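Local coordinates for protein cellobiose 2-epimerase (Ruminococcus albus, PDB 3VW5) that catalyses the reversible epimerization of cellobiose to 4-O-beta-D-glucosyl-D-mannose, acting on unmodified sugar within an (alpha/alpha)6 barrel, at residues M1-I14 and N375-I389. The protein carries 2 engineered substitutions. Sequence-based numbering, arbitrary orientation.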
loop_
_atom_site.group_PDB
_atom_site.type_symbol
_atom_site.label_atom_id
_atom_site.label_comp_id
_atom_site.label_asym_id
_atom_site.label_seq_id
_atom_site.Cartn_x
_atom_site.Cartn_y
_atom_site.Cartn_z
ATOM N N MET A 1 26.452 -2.399 5.115
ATOM C CA MET A 1 25.490 -3.488 5.267
ATOM C C MET A 1 24.112 -3.091 4.719
ATOM O O MET A 1 23.966 -2.050 4.073
ATOM C CB MET A 1 25.388 -3.912 6.734
ATOM C CG MET A 1 26.746 -4.207 7.397
ATOM S SD MET A 1 26.636 -5.055 8.998
ATOM C CE MET A 1 26.566 -6.775 8.490
ATOM N N MET A 2 23.102 -3.909 4.985
ATOM C CA MET A 2 21.780 -3.708 4.388
ATOM C C MET A 2 21.130 -2.336 4.643
ATOM O O MET A 2 20.621 -1.698 3.702
ATOM C CB MET A 2 20.834 -4.824 4.822
ATOM C CG MET A 2 19.669 -5.074 3.872
ATOM S SD MET A 2 18.499 -6.240 4.626
ATOM C CE MET A 2 18.162 -5.349 6.151
ATOM N N ILE A 3 21.131 -1.875 5.897
ATOM C CA ILE A 3 20.452 -0.615 6.203
ATOM C C ILE A 3 21.096 0.560 5.483
ATOM O O ILE A 3 20.404 1.426 4.953
ATOM C CB ILE A 3 20.381 -0.313 7.709
ATOM C CG1 ILE A 3 19.605 -1.405 8.434
ATOM C CG2 ILE A 3 19.711 1.035 7.941
ATOM C CD1 ILE A 3 19.444 -1.157 9.907
ATOM N N SER A 4 22.421 0.582 5.457
ATOM C CA SER A 4 23.147 1.687 4.853
ATOM C C SER A 4 22.848 1.788 3.354
ATOM O O SER A 4 22.670 2.891 2.808
ATOM C CB SER A 4 24.648 1.531 5.110
ATOM O OG SER A 4 25.397 1.776 3.934
ATOM N N GLU A 5 22.776 0.632 2.700
ATOM C CA GLU A 5 22.499 0.574 1.263
ATOM C C GLU A 5 21.085 1.048 0.945
ATOM O O GLU A 5 20.866 1.842 0.017
ATOM C CB GLU A 5 22.699 -0.848 0.728
ATOM C CG GLU A 5 24.109 -1.399 0.936
ATOM C CD GLU A 5 24.220 -2.883 0.619
ATOM O OE1 GLU A 5 23.200 -3.480 0.206
ATOM O OE2 GLU A 5 25.326 -3.453 0.790
ATOM N N ILE A 6 20.130 0.567 1.734
ATOM C CA ILE A 6 18.738 0.909 1.507
ATOM C C ILE A 6 18.499 2.396 1.745
ATOM O O ILE A 6 17.785 3.045 0.974
ATOM C CB ILE A 6 17.802 0.013 2.342
ATOM C CG1 ILE A 6 17.636 -1.337 1.647
ATOM C CG2 ILE A 6 16.456 0.672 2.543
ATOM C CD1 ILE A 6 17.052 -2.405 2.526
ATOM N N ARG A 7 19.126 2.935 2.787
ATOM C CA ARG A 7 19.011 4.355 3.105
ATOM C C ARG A 7 19.518 5.186 1.932
ATOM O O ARG A 7 18.980 6.256 1.624
ATOM C CB ARG A 7 19.790 4.689 4.383
ATOM C CG ARG A 7 19.548 6.100 4.924
ATOM C CD ARG A 7 20.355 6.375 6.195
ATOM N NE ARG A 7 19.538 6.823 7.333
ATOM C CZ ARG A 7 19.143 8.085 7.521
ATOM N NH1 ARG A 7 19.470 9.020 6.627
ATOM N NH2 ARG A 7 18.415 8.415 8.598
ATOM N N GLN A 8 20.550 4.669 1.266
ATOM C CA GLN A 8 21.130 5.318 0.091
ATOM C C GLN A 8 20.184 5.284 -1.105
ATOM O O GLN A 8 20.041 6.276 -1.847
ATOM C CB GLN A 8 22.425 4.624 -0.290
ATOM C CG GLN A 8 23.656 5.421 0.032
ATOM C CD GLN A 8 24.652 5.396 -1.108
ATOM O OE1 GLN A 8 24.279 5.580 -2.268
ATOM N NE2 GLN A 8 25.921 5.149 -0.788
ATOM N N GLU A 9 19.553 4.125 -1.290
ATOM C CA GLU A 9 18.583 3.947 -2.362
ATOM C C GLU A 9 17.413 4.921 -2.185
ATOM O O GLU A 9 16.938 5.529 -3.144
ATOM C CB GLU A 9 18.100 2.493 -2.415
ATOM C CG GLU A 9 17.048 2.234 -3.483
ATOM C CD GLU A 9 17.535 2.579 -4.876
ATOM O OE1 GLU A 9 16.690 2.881 -5.748
ATOM O OE2 GLU A 9 18.764 2.551 -5.092
ATOM N N LEU A 10 16.972 5.086 -0.945
ATOM C CA LEU A 10 15.933 6.059 -0.648
ATOM C C LEU A 10 16.397 7.491 -0.922
ATOM O O LEU A 10 15.738 8.217 -1.679
ATOM C CB LEU A 10 15.454 5.905 0.799
ATOM C CG LEU A 10 14.135 6.535 1.262
ATOM C CD1 LEU A 10 14.373 7.343 2.519
ATOM C CD2 LEU A 10 13.417 7.370 0.209
ATOM N N THR A 11 17.523 7.891 -0.325
ATOM C CA THR A 11 17.959 9.293 -0.400
ATOM C C THR A 11 18.618 9.730 -1.711
ATOM O O THR A 11 18.510 10.900 -2.090
ATOM C CB THR A 11 18.891 9.685 0.756
ATOM O OG1 THR A 11 20.154 9.018 0.609
ATOM C CG2 THR A 11 18.250 9.347 2.107
ATOM N N ASP A 12 19.310 8.819 -2.398
ATOM C CA ASP A 12 20.052 9.227 -3.598
ATOM C C ASP A 12 19.379 8.821 -4.893
ATOM O O ASP A 12 19.689 9.374 -5.952
ATOM C CB ASP A 12 21.496 8.717 -3.584
ATOM C CG ASP A 12 22.271 9.198 -2.370
ATOM O OD1 ASP A 12 22.020 10.341 -1.914
ATOM O OD2 ASP A 12 23.125 8.432 -1.860
ATOM N N HIS A 13 18.460 7.858 -4.816
ATOM C CA HIS A 13 17.795 7.374 -6.023
ATOM C C HIS A 13 16.296 7.686 -6.067
ATOM O O HIS A 13 15.823 8.370 -6.974
ATOM C CB HIS A 13 18.060 5.871 -6.240
ATOM C CG HIS A 13 17.741 5.404 -7.627
ATOM N ND1 HIS A 13 17.146 4.187 -7.894
ATOM C CD2 HIS A 13 17.926 6.001 -8.833
ATOM C CE1 HIS A 13 16.976 4.058 -9.196
ATOM N NE2 HIS A 13 17.443 5.148 -9.790
ATOM N N ILE A 14 15.562 7.187 -5.083
ATOM C CA ILE A 14 14.102 7.303 -5.068
ATOM C C ILE A 14 13.601 8.743 -4.915
ATOM O O ILE A 14 12.831 9.233 -5.743
ATOM C CB ILE A 14 13.484 6.402 -3.980
ATOM C CG1 ILE A 14 13.720 4.927 -4.315
ATOM C CG2 ILE A 14 12.009 6.667 -3.828
ATOM C CD1 ILE A 14 13.283 3.960 -3.213
ATOM N N ASN A 375 7.916 1.020 -2.263
ATOM C CA ASN A 375 9.373 0.940 -2.168
ATOM C C ASN A 375 9.943 1.985 -1.203
ATOM O O ASN A 375 10.918 1.709 -0.468
ATOM C CB ASN A 375 10.050 0.969 -3.549
ATOM C CG ASN A 375 9.641 2.163 -4.365
ATOM O OD1 ASN A 375 8.858 2.995 -3.907
ATOM N ND2 ASN A 375 10.170 2.267 -5.577
ATOM N N GLY A 376 9.320 3.168 -1.199
ATOM C CA GLY A 376 9.536 4.166 -0.160
ATOM C C GLY A 376 9.318 3.622 1.246
ATOM O O GLY A 376 10.182 3.751 2.125
ATOM N N ARG A 377 8.175 2.978 1.467
ATOM C CA ARG A 377 7.890 2.463 2.802
ATOM C C ARG A 377 8.931 1.449 3.271
ATOM O O ARG A 377 9.345 1.480 4.425
ATOM C CB ARG A 377 6.481 1.889 2.909
ATOM C CG ARG A 377 6.036 1.720 4.355
ATOM C CD ARG A 377 4.545 1.444 4.460
ATOM N NE ARG A 377 4.170 0.239 3.726
ATOM C CZ ARG A 377 2.928 -0.212 3.604
ATOM N NH1 ARG A 377 1.924 0.429 4.187
ATOM N NH2 ARG A 377 2.693 -1.311 2.904
ATOM N N MET A 378 9.372 0.567 2.374
ATOM C CA MET A 378 10.385 -0.436 2.734
ATOM C C MET A 378 11.684 0.209 3.220
ATOM O O MET A 378 12.275 -0.211 4.218
ATOM C CB MET A 378 10.680 -1.364 1.556
ATOM C CG MET A 378 11.734 -2.417 1.841
ATOM S SD MET A 378 12.692 -2.763 0.357
ATOM C CE MET A 378 13.488 -1.179 0.074
ATOM N N CYS A 379 12.131 1.232 2.506
ATOM C CA CYS A 379 13.356 1.903 2.892
ATOM C C CYS A 379 13.202 2.462 4.304
ATOM O O CYS A 379 14.024 2.168 5.193
ATOM C CB CYS A 379 13.730 2.977 1.876
ATOM S SG CYS A 379 14.023 2.299 0.211
ATOM N N MET A 380 12.123 3.214 4.520
ATOM C CA MET A 380 11.870 3.825 5.818
ATOM C C MET A 380 11.662 2.818 6.931
ATOM O O MET A 380 12.138 3.027 8.050
ATOM C CB MET A 380 10.699 4.792 5.734
ATOM C CG MET A 380 10.956 5.847 4.694
ATOM S SD MET A 380 9.682 7.089 4.536
ATOM C CE MET A 380 9.209 6.901 2.809
ATOM N N GLU A 381 10.978 1.720 6.640
ATOM C CA GLU A 381 10.706 0.733 7.674
ATOM C C GLU A 381 11.988 0.047 8.111
ATOM O O GLU A 381 12.141 -0.322 9.278
ATOM C CB GLU A 381 9.682 -0.297 7.194
ATOM C CG GLU A 381 8.223 0.134 7.328
ATOM C CD GLU A 381 7.700 0.115 8.775
ATOM O OE1 GLU A 381 8.192 -0.702 9.602
ATOM O OE2 GLU A 381 6.778 0.920 9.076
ATOM N N VAL A 382 12.905 -0.122 7.161
ATOM C CA VAL A 382 14.161 -0.829 7.395
ATOM C C VAL A 382 15.036 0.050 8.256
ATOM O O VAL A 382 15.598 -0.392 9.269
ATOM C CB VAL A 382 14.901 -1.129 6.076
ATOM C CG1 VAL A 382 16.367 -1.466 6.350
ATOM C CG2 VAL A 382 14.215 -2.261 5.309
ATOM N N ILE A 383 15.129 1.306 7.836
ATOM C CA ILE A 383 15.854 2.322 8.566
ATOM C C ILE A 383 15.356 2.373 10.006
ATOM O O ILE A 383 16.136 2.302 10.957
ATOM C CB ILE A 383 15.667 3.706 7.904
ATOM C CG1 ILE A 383 16.560 3.819 6.668
ATOM C CG2 ILE A 383 15.955 4.817 8.903
ATOM C CD1 ILE A 383 16.305 5.045 5.847
ATOM N N THR A 384 14.043 2.466 10.148
ATOM C CA THR A 384 13.407 2.712 11.435
ATOM C C THR A 384 13.491 1.539 12.416
ATOM O O THR A 384 13.556 1.749 13.624
ATOM C CB THR A 384 11.936 3.105 11.216
ATOM O OG1 THR A 384 11.835 4.535 11.161
ATOM C CG2 THR A 384 11.058 2.572 12.326
ATOM N N ARG A 385 13.487 0.311 11.900
ATOM C CA ARG A 385 13.557 -0.874 12.751
ATOM C C ARG A 385 14.988 -1.172 13.186
ATOM O O ARG A 385 15.230 -1.947 14.107
ATOM C CB ARG A 385 12.984 -2.087 12.013
ATOM C CG ARG A 385 11.509 -1.976 11.713
ATOM C CD ARG A 385 11.045 -3.123 10.866
ATOM N NE ARG A 385 9.677 -2.906 10.411
ATOM C CZ ARG A 385 8.628 -3.611 10.823
ATOM N NH1 ARG A 385 8.782 -4.604 11.698
ATOM N NH2 ARG A 385 7.421 -3.329 10.347
ATOM N N GLY A 386 15.932 -0.559 12.486
ATOM C CA GLY A 386 17.344 -0.765 12.728
ATOM C C GLY A 386 17.822 -2.189 12.967
ATOM O O GLY A 386 18.716 -2.398 13.779
ATOM N N VAL A 387 17.257 -3.180 12.288
ATOM C CA VAL A 387 17.938 -4.469 12.274
ATOM C C VAL A 387 18.742 -4.615 10.997
ATOM O O VAL A 387 18.229 -4.425 9.901
ATOM C CB VAL A 387 17.021 -5.691 12.567
ATOM C CG1 VAL A 387 15.574 -5.300 12.544
ATOM C CG2 VAL A 387 17.323 -6.836 11.627
ATOM N N ASP A 388 20.028 -4.915 11.163
ATOM C CA ASP A 388 20.968 -4.963 10.051
ATOM C C ASP A 388 21.436 -6.380 9.749
ATOM O O ASP A 388 21.294 -7.282 10.576
ATOM C CB ASP A 388 22.184 -4.085 10.340
ATOM C CG ASP A 388 22.619 -3.286 9.124
ATOM O OD1 ASP A 388 23.114 -2.145 9.300
ATOM O OD2 ASP A 388 22.453 -3.795 7.985
ATOM N N ILE A 389 22.000 -6.565 8.558
ATOM C CA ILE A 389 22.598 -7.840 8.187
ATOM C C ILE A 389 23.484 -7.747 6.937
ATOM O O ILE A 389 23.442 -6.761 6.195
ATOM C CB ILE A 389 21.523 -8.939 8.007
ATOM C CG1 ILE A 389 22.094 -10.100 7.186
ATOM C CG2 ILE A 389 20.266 -8.365 7.347
ATOM C CD1 ILE A 389 21.307 -11.395 7.311
#
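Asp388 and Ile389 bind the first turn of the opening helix. Asp388 OD2 accepts the Ile3 N-H over 3.1 Å in a nearly straight bond (170°), met from above the carboxylate plane; its anti lone pair takes the N-H of Ile389. Met2 N gives its hydrogen to Ile389 O at 3.1 Å. Without the carboxylate, as with an alanine at Asp388, the Ile3 N-H would probably lose its acceptor and the tail one of its ties.

The helix faces meet through apolar side chains; the segments' axes approach to 8.9 Å, their N-to-C directions 139° apart. Ile6 keeps CG2 anti to its own nitrogen (CG1 at chi1 -80°), which turns that methyl toward Cys379, 3.6 Å from Cys379 CB, while Ile6 CD1 rests against both methyls of Val382. Leu10 CB packs on Cys379 CB, and Ile14 CD1 reaches Cys379 SG (3.9 Å). Ile3 CD1 lies 3.5 Å from Gly386 CA, where the chain leaves the helix. The Ile383 and Arg7 side chains cross at about a right angle, Ile383 CD1 3.5 Å from Arg7 CG.

Greasy side chains thus pair the barrel's first and last helices, and the carboxylate, probably steadied by the helix N-terminus, pins the chain ends together.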